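Protein FLUORESCENT IN BLUE LIGHT, chloroplastic (Arabidopsis thaliana, PDB 4YVO) negatively regulates tetrapyrrole and chlorophyll biosynthesis in chloroplasts, probably by repressing the glutamyl-tRNA reductase HEMA1, with which its TPR domain forms a complex. Local coordinates at residues P88-L102 and Y114-D128. Sequence-based numbering, arbitrary orientation. Where two conformers were deposited one is given.
Sequences PTEEKKAARGLGASL and YHSMVLAISKRESED
Y114 and L98 meet where the two helices of the second tetratricopeptide repeat pack as a roughly antiparallel hairpin, segment axes 7.7 Å apart at closest approach and 157° between directions. Y114 is a knob in a hole formed by A95, L98, G99 and L102. L98 CD1 lies over one ring face in a CH-pi contact, 4.0 Å from the Y114 centroid, and L102 CD1 reaches CD2 of that ring obliquely. Beside it, the bare CA of G99 sits over a face of the H115 imidazole, 3.7 Å from its centroid, while H115 NE2 is hydrogen-bonded to Q103 OE1. Mid-hairpin, A95 CB packs on M117 and V118. I121 presents its two branches to different neighbours: CG2, anti to the backbone N, touches P88 CB at 3.6 Å and K92 CG, while CD1 abuts the E91 carboxylate, whose OE2 is hydrogen-bonded to Q83 NE2. The K92 chain runs antiparallel to the I121 side chain, and a bend at chi3 (-59°) carries NZ to the end of helix 108-125. NZ has four acceptors: S122 OG in the last helical turn, and E127 O, E127 OE1 and S129 O in the loop. With a methionine in place of K92, E127 would probably lose its charge partner and the loop its direct polar tie to this helix. NZ meets E127 OE1 at 2.8 Å, 47° out of the carboxylate plane, in a salt bridge, and a water links that OE1 to T89 OG1.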
loop_
_atom_site.group_PDB
_atom_site.type_symbol
_atom_site.label_atom_id
_atom_site.label_comp_id
_atom_site.label_asym_id
_atom_site.label_seq_id
_atom_site.Cartn_x
_atom_site.Cartn_y
_atom_site.Cartn_z
ATOM N N PRO A 88 4.482 7.827 -10.427
ATOM C CA PRO A 88 3.320 7.316 -9.690
ATOM C C PRO A 88 3.299 5.793 -9.565
ATOM O O PRO A 88 2.729 5.264 -8.610
ATOM C CB PRO A 88 2.132 7.815 -10.521
ATOM C CG PRO A 88 2.702 8.033 -11.909
ATOM C CD PRO A 88 4.095 8.528 -11.664
ATOM N N THR A 89 3.900 5.092 -10.517
ATOM C CA THR A 89 3.941 3.638 -10.448
ATOM C C THR A 89 4.750 3.193 -9.228
ATOM O O THR A 89 4.333 2.314 -8.468
ATOM C CB THR A 89 4.541 3.035 -11.727
ATOM O OG1 THR A 89 3.758 3.445 -12.857
ATOM C CG2 THR A 89 4.546 1.518 -11.644
ATOM N N GLU A 90 5.906 3.812 -9.033
ATOM C CA GLU A 90 6.731 3.497 -7.875
ATOM C C GLU A 90 6.109 4.055 -6.599
ATOM O O GLU A 90 6.250 3.471 -5.520
ATOM C CB GLU A 90 8.157 4.018 -8.062
ATOM C CG GLU A 90 8.892 3.370 -9.227
ATOM C CD GLU A 90 8.841 1.860 -9.172
ATOM O OE1 GLU A 90 9.471 1.276 -8.267
ATOM O OE2 GLU A 90 8.166 1.253 -10.028
ATOM N N GLU A 91 5.412 5.181 -6.722
ATOM C CA GLU A 91 4.714 5.756 -5.579
ATOM C C GLU A 91 3.695 4.774 -5.008
ATOM O O GLU A 91 3.568 4.635 -3.791
ATOM C CB GLU A 91 4.024 7.070 -5.963
ATOM C CG GLU A 91 3.458 7.813 -4.775
ATOM C CD GLU A 91 2.732 9.085 -5.162
ATOM O OE1 GLU A 91 2.750 9.448 -6.364
ATOM O OE2 GLU A 91 2.137 9.726 -4.264
ATOM N N LYS A 92 2.971 4.095 -5.889
ATOM C CA LYS A 92 2.008 3.093 -5.455
ATOM C C LYS A 92 2.676 1.930 -4.719
ATOM O O LYS A 92 2.120 1.408 -3.757
ATOM C CB LYS A 92 1.157 2.603 -6.642
ATOM C CG LYS A 92 0.182 3.676 -7.125
ATOM C CD LYS A 92 -0.920 3.139 -8.028
ATOM C CE LYS A 92 -0.384 2.465 -9.263
ATOM N NZ LYS A 92 -1.471 1.836 -10.103
ATOM N N LYS A 93 3.865 1.528 -5.159
ATOM C CA LYS A 93 4.576 0.445 -4.482
ATOM C C LYS A 93 4.983 0.882 -3.069
ATOM O O LYS A 93 4.898 0.104 -2.109
ATOM C CB LYS A 93 5.810 0.012 -5.282
ATOM C CG LYS A 93 5.500 -0.551 -6.669
ATOM C CD LYS A 93 6.776 -0.994 -7.380
ATOM C CE LYS A 93 6.507 -1.319 -8.841
ATOM N NZ LYS A 93 7.768 -1.490 -9.620
ATOM N N ALA A 94 5.426 2.125 -2.942
ATOM C CA ALA A 94 5.810 2.649 -1.636
ATOM C C ALA A 94 4.591 2.748 -0.718
ATOM O O ALA A 94 4.661 2.381 0.458
ATOM C CB ALA A 94 6.505 4.007 -1.781
ATOM N N ALA A 95 3.475 3.227 -1.261
ATOM C CA ALA A 95 2.253 3.360 -0.477
ATOM C C ALA A 95 1.753 1.999 0.006
ATOM O O ALA A 95 1.331 1.866 1.154
ATOM C CB ALA A 95 1.173 4.080 -1.276
ATOM N N ARG A 96 1.796 0.992 -0.860
ATOM C CA ARG A 96 1.423 -0.357 -0.456
ATOM C C ARG A 96 2.326 -0.861 0.666
ATOM O O ARG A 96 1.859 -1.478 1.626
ATOM C CB ARG A 96 1.495 -1.312 -1.640
ATOM C CG ARG A 96 1.347 -2.779 -1.239
ATOM C CD ARG A 96 1.287 -3.690 -2.449
ATOM N NE ARG A 96 2.424 -3.468 -3.332
ATOM C CZ ARG A 96 2.404 -3.679 -4.644
ATOM N NH1 ARG A 96 1.300 -4.122 -5.231
ATOM N NH2 ARG A 96 3.488 -3.442 -5.367
ATOM N N GLY A 97 3.627 -0.617 0.539
ATOM C CA GLY A 97 4.576 -1.028 1.560
ATOM C C GLY A 97 4.283 -0.356 2.891
ATOM O O GLY A 97 4.337 -0.997 3.943
ATOM N N LEU A 98 3.981 0.936 2.852
ATOM C CA LEU A 98 3.601 1.661 4.066
ATOM C C LEU A 98 2.342 1.056 4.694
ATOM O O LEU A 98 2.299 0.809 5.904
ATOM C CB LEU A 98 3.391 3.145 3.765
ATOM C CG LEU A 98 4.694 3.899 3.486
ATOM C CD1 LEU A 98 4.443 5.243 2.813
ATOM C CD2 LEU A 98 5.486 4.080 4.774
ATOM N N GLY A 99 1.328 0.809 3.875
ATOM C CA GLY A 99 0.090 0.221 4.354
ATOM C C GLY A 99 0.325 -1.133 4.999
ATOM O O GLY A 99 -0.200 -1.414 6.078
ATOM N N ALA A 100 1.114 -1.979 4.345
ATOM C CA ALA A 100 1.416 -3.302 4.894
ATOM C C ALA A 100 2.205 -3.194 6.199
ATOM O O ALA A 100 1.945 -3.924 7.160
ATOM C CB ALA A 100 2.171 -4.148 3.873
ATOM N N SER A 101 3.162 -2.271 6.243
ATOM C CA SER A 101 3.963 -2.063 7.447
ATOM C C SER A 101 3.088 -1.627 8.617
ATOM O O SER A 101 3.271 -2.074 9.753
ATOM C CB SER A 101 5.036 -1.001 7.204
ATOM O OG SER A 101 5.943 -1.414 6.200
ATOM N N LEU A 102 2.136 -0.750 8.333
ATOM C CA LEU A 102 1.230 -0.261 9.361
ATOM C C LEU A 102 0.262 -1.349 9.836
ATOM O O LEU A 102 -0.029 -1.445 11.029
ATOM C CB LEU A 102 0.495 0.984 8.871
ATOM C CG LEU A 102 1.407 2.208 8.754
ATOM C CD1 LEU A 102 0.771 3.226 7.827
ATOM C CD2 LEU A 102 1.691 2.799 10.127
ATOM N N TYR A 114 -2.752 4.846 3.504
ATOM C CA TYR A 114 -1.759 4.531 2.480
ATOM C C TYR A 114 -2.269 3.585 1.397
ATOM O O TYR A 114 -2.007 3.804 0.215
ATOM C CB TYR A 114 -0.440 4.073 3.108
ATOM C CG TYR A 114 0.288 5.264 3.694
ATOM C CD1 TYR A 114 0.913 6.190 2.867
ATOM C CD2 TYR A 114 0.292 5.504 5.060
ATOM C CE1 TYR A 114 1.552 7.299 3.383
ATOM C CE2 TYR A 114 0.932 6.618 5.585
ATOM C CZ TYR A 114 1.558 7.510 4.738
ATOM O OH TYR A 114 2.200 8.621 5.249
ATOM N N HIS A 115 -3.023 2.558 1.773
ATOM C CA HIS A 115 -3.643 1.729 0.745
ATOM C C HIS A 115 -4.598 2.556 -0.123
ATOM O O HIS A 115 -4.742 2.304 -1.324
ATOM C CB HIS A 115 -4.378 0.532 1.349
ATOM C CG HIS A 115 -3.473 -0.466 1.982
ATOM N ND1 HIS A 115 -2.467 -1.127 1.303
ATOM C CD2 HIS A 115 -3.431 -0.945 3.263
ATOM C CE1 HIS A 115 -1.854 -1.946 2.119
ATOM N NE2 HIS A 115 -2.396 -1.864 3.305
ATOM N N SER A 116 -5.251 3.546 0.484
ATOM C CA SER A 116 -6.162 4.402 -0.271
ATOM C C SER A 116 -5.416 5.220 -1.316
ATOM O O SER A 116 -5.969 5.533 -2.362
ATOM C CB SER A 116 -6.970 5.316 0.651
ATOM O OG SER A 116 -7.848 4.538 1.446
ATOM N N MET A 117 -4.154 5.545 -1.039
ATOM C CA MET A 117 -3.333 6.256 -2.020
ATOM C C MET A 117 -3.135 5.424 -3.276
ATOM O O MET A 117 -3.093 5.967 -4.376
ATOM C CB MET A 117 -1.963 6.610 -1.455
ATOM C CG MET A 117 -1.952 7.739 -0.483
ATOM S SD MET A 117 -0.256 8.037 0.009
ATOM C CE MET A 117 0.522 8.323 -1.575
ATOM N N VAL A 118 -2.985 4.112 -3.116
ATOM C CA VAL A 118 -2.861 3.234 -4.272
ATOM C C VAL A 118 -4.079 3.422 -5.174
ATOM O O VAL A 118 -3.948 3.597 -6.388
ATOM C CB VAL A 118 -2.728 1.746 -3.873
ATOM C CG1 VAL A 118 -2.687 0.869 -5.113
ATOM C CG2 VAL A 118 -1.482 1.536 -3.021
ATOM N N LEU A 119 -5.261 3.429 -4.568
ATOM C CA LEU A 119 -6.500 3.622 -5.322
ATOM C C LEU A 119 -6.569 5.012 -5.956
ATOM O O LEU A 119 -6.952 5.167 -7.121
ATOM C CB LEU A 119 -7.720 3.408 -4.422
ATOM C CG LEU A 119 -7.804 2.013 -3.785
ATOM C CD1 LEU A 119 -9.068 1.912 -2.951
ATOM C CD2 LEU A 119 -7.757 0.896 -4.825
ATOM N N ALA A 120 -6.196 6.030 -5.187
ATOM C CA ALA A 120 -6.303 7.401 -5.665
ATOM C C ALA A 120 -5.347 7.680 -6.820
ATOM O O ALA A 120 -5.739 8.285 -7.817
ATOM C CB ALA A 120 -6.078 8.387 -4.526
ATOM N N ILE A 121 -4.101 7.220 -6.696
ATOM C CA ILE A 121 -3.116 7.406 -7.759
ATOM C C ILE A 121 -3.564 6.661 -9.017
ATOM O O ILE A 121 -3.455 7.170 -10.136
ATOM C CB ILE A 121 -1.718 6.913 -7.315
ATOM C CG1 ILE A 121 -1.185 7.757 -6.152
ATOM C CG2 ILE A 121 -0.734 6.920 -8.485
ATOM C CD1 ILE A 121 -0.088 7.068 -5.371
ATOM N N SER A 122 -4.094 5.458 -8.831
ATOM C CA SER A 122 -4.562 4.665 -9.966
ATOM C C SER A 122 -5.660 5.366 -10.759
ATOM O O SER A 122 -5.673 5.303 -11.984
ATOM C CB SER A 122 -5.036 3.294 -9.502
ATOM O OG SER A 122 -3.947 2.558 -8.953
ATOM N N LYS A 123 -6.573 6.032 -10.064
ATOM C CA LYS A 123 -7.624 6.776 -10.749
ATOM C C LYS A 123 -7.053 7.976 -11.491
ATOM O O LYS A 123 -7.387 8.215 -12.655
ATOM C CB LYS A 123 -8.713 7.222 -9.772
ATOM C CG LYS A 123 -9.589 6.091 -9.277
ATOM C CD LYS A 123 -10.675 6.626 -8.359
ATOM C CE LYS A 123 -11.372 5.513 -7.606
ATOM N NZ LYS A 123 -12.035 4.546 -8.508
ATOM N N ARG A 124 -6.183 8.727 -10.826
ATOM C CA ARG A 124 -5.586 9.905 -11.446
ATOM C C ARG A 124 -4.781 9.556 -12.696
ATOM O O ARG A 124 -4.808 10.292 -13.686
ATOM C CB ARG A 124 -4.713 10.674 -10.450
ATOM C CG ARG A 124 -5.503 11.426 -9.391
ATOM C CD ARG A 124 -4.650 12.472 -8.684
ATOM N NE ARG A 124 -3.469 11.882 -8.056
ATOM C CZ ARG A 124 -3.433 11.420 -6.810
ATOM N NH1 ARG A 124 -4.512 11.478 -6.041
ATOM N NH2 ARG A 124 -2.313 10.901 -6.332
ATOM N N GLU A 125 -4.066 8.435 -12.647
ATOM C CA GLU A 125 -3.188 8.047 -13.746
ATOM C C GLU A 125 -3.835 7.114 -14.744
ATOM O O GLU A 125 -3.213 6.766 -15.743
ATOM C CB GLU A 125 -1.937 7.359 -13.205
ATOM C CG GLU A 125 -1.138 8.204 -12.257
ATOM C CD GLU A 125 -0.664 9.481 -12.897
ATOM O OE1 GLU A 125 -0.247 9.443 -14.075
ATOM O OE2 GLU A 125 -0.718 10.529 -12.221
ATOM N N SER A 126 -5.065 6.695 -14.462
ATOM C CA SER A 126 -5.739 5.665 -15.259
ATOM C C SER A 126 -4.810 4.475 -15.493
ATOM O O SER A 126 -4.604 4.030 -16.626
ATOM C CB SER A 126 -6.242 6.240 -16.584
ATOM O OG SER A 126 -7.117 7.330 -16.349
ATOM N N GLU A 127 -4.248 3.972 -14.400
ATOM C CA GLU A 127 -3.263 2.912 -14.436
ATOM C C GLU A 127 -3.550 2.018 -13.238
ATOM O O GLU A 127 -3.446 2.440 -12.094
ATOM C CB GLU A 127 -1.855 3.512 -14.382
ATOM C CG GLU A 127 -0.744 2.527 -14.680
ATOM C CD GLU A 127 -0.426 1.655 -13.487
ATOM O OE1 GLU A 127 -0.045 2.204 -12.432
ATOM O OE2 GLU A 127 -0.577 0.422 -13.601
ATOM N N ASP A 128 -3.909 0.772 -13.520
ATOM C CA ASP A 128 -4.591 -0.084 -12.552
ATOM C C ASP A 128 -3.753 -1.019 -11.688
ATOM O O ASP A 128 -4.327 -1.764 -10.885
ATOM C CB ASP A 128 -5.644 -0.925 -13.269
ATOM C CG ASP A 128 -5.041 -1.927 -14.266
ATOM O OD1 ASP A 128 -3.809 -2.181 -14.270
ATOM O OD2 ASP A 128 -5.810 -2.464 -15.069
HETATM O O HOH W 1 1.118 4.697 -12.461
HETATM O O HOH W 2 0.776 10.941 -7.631
#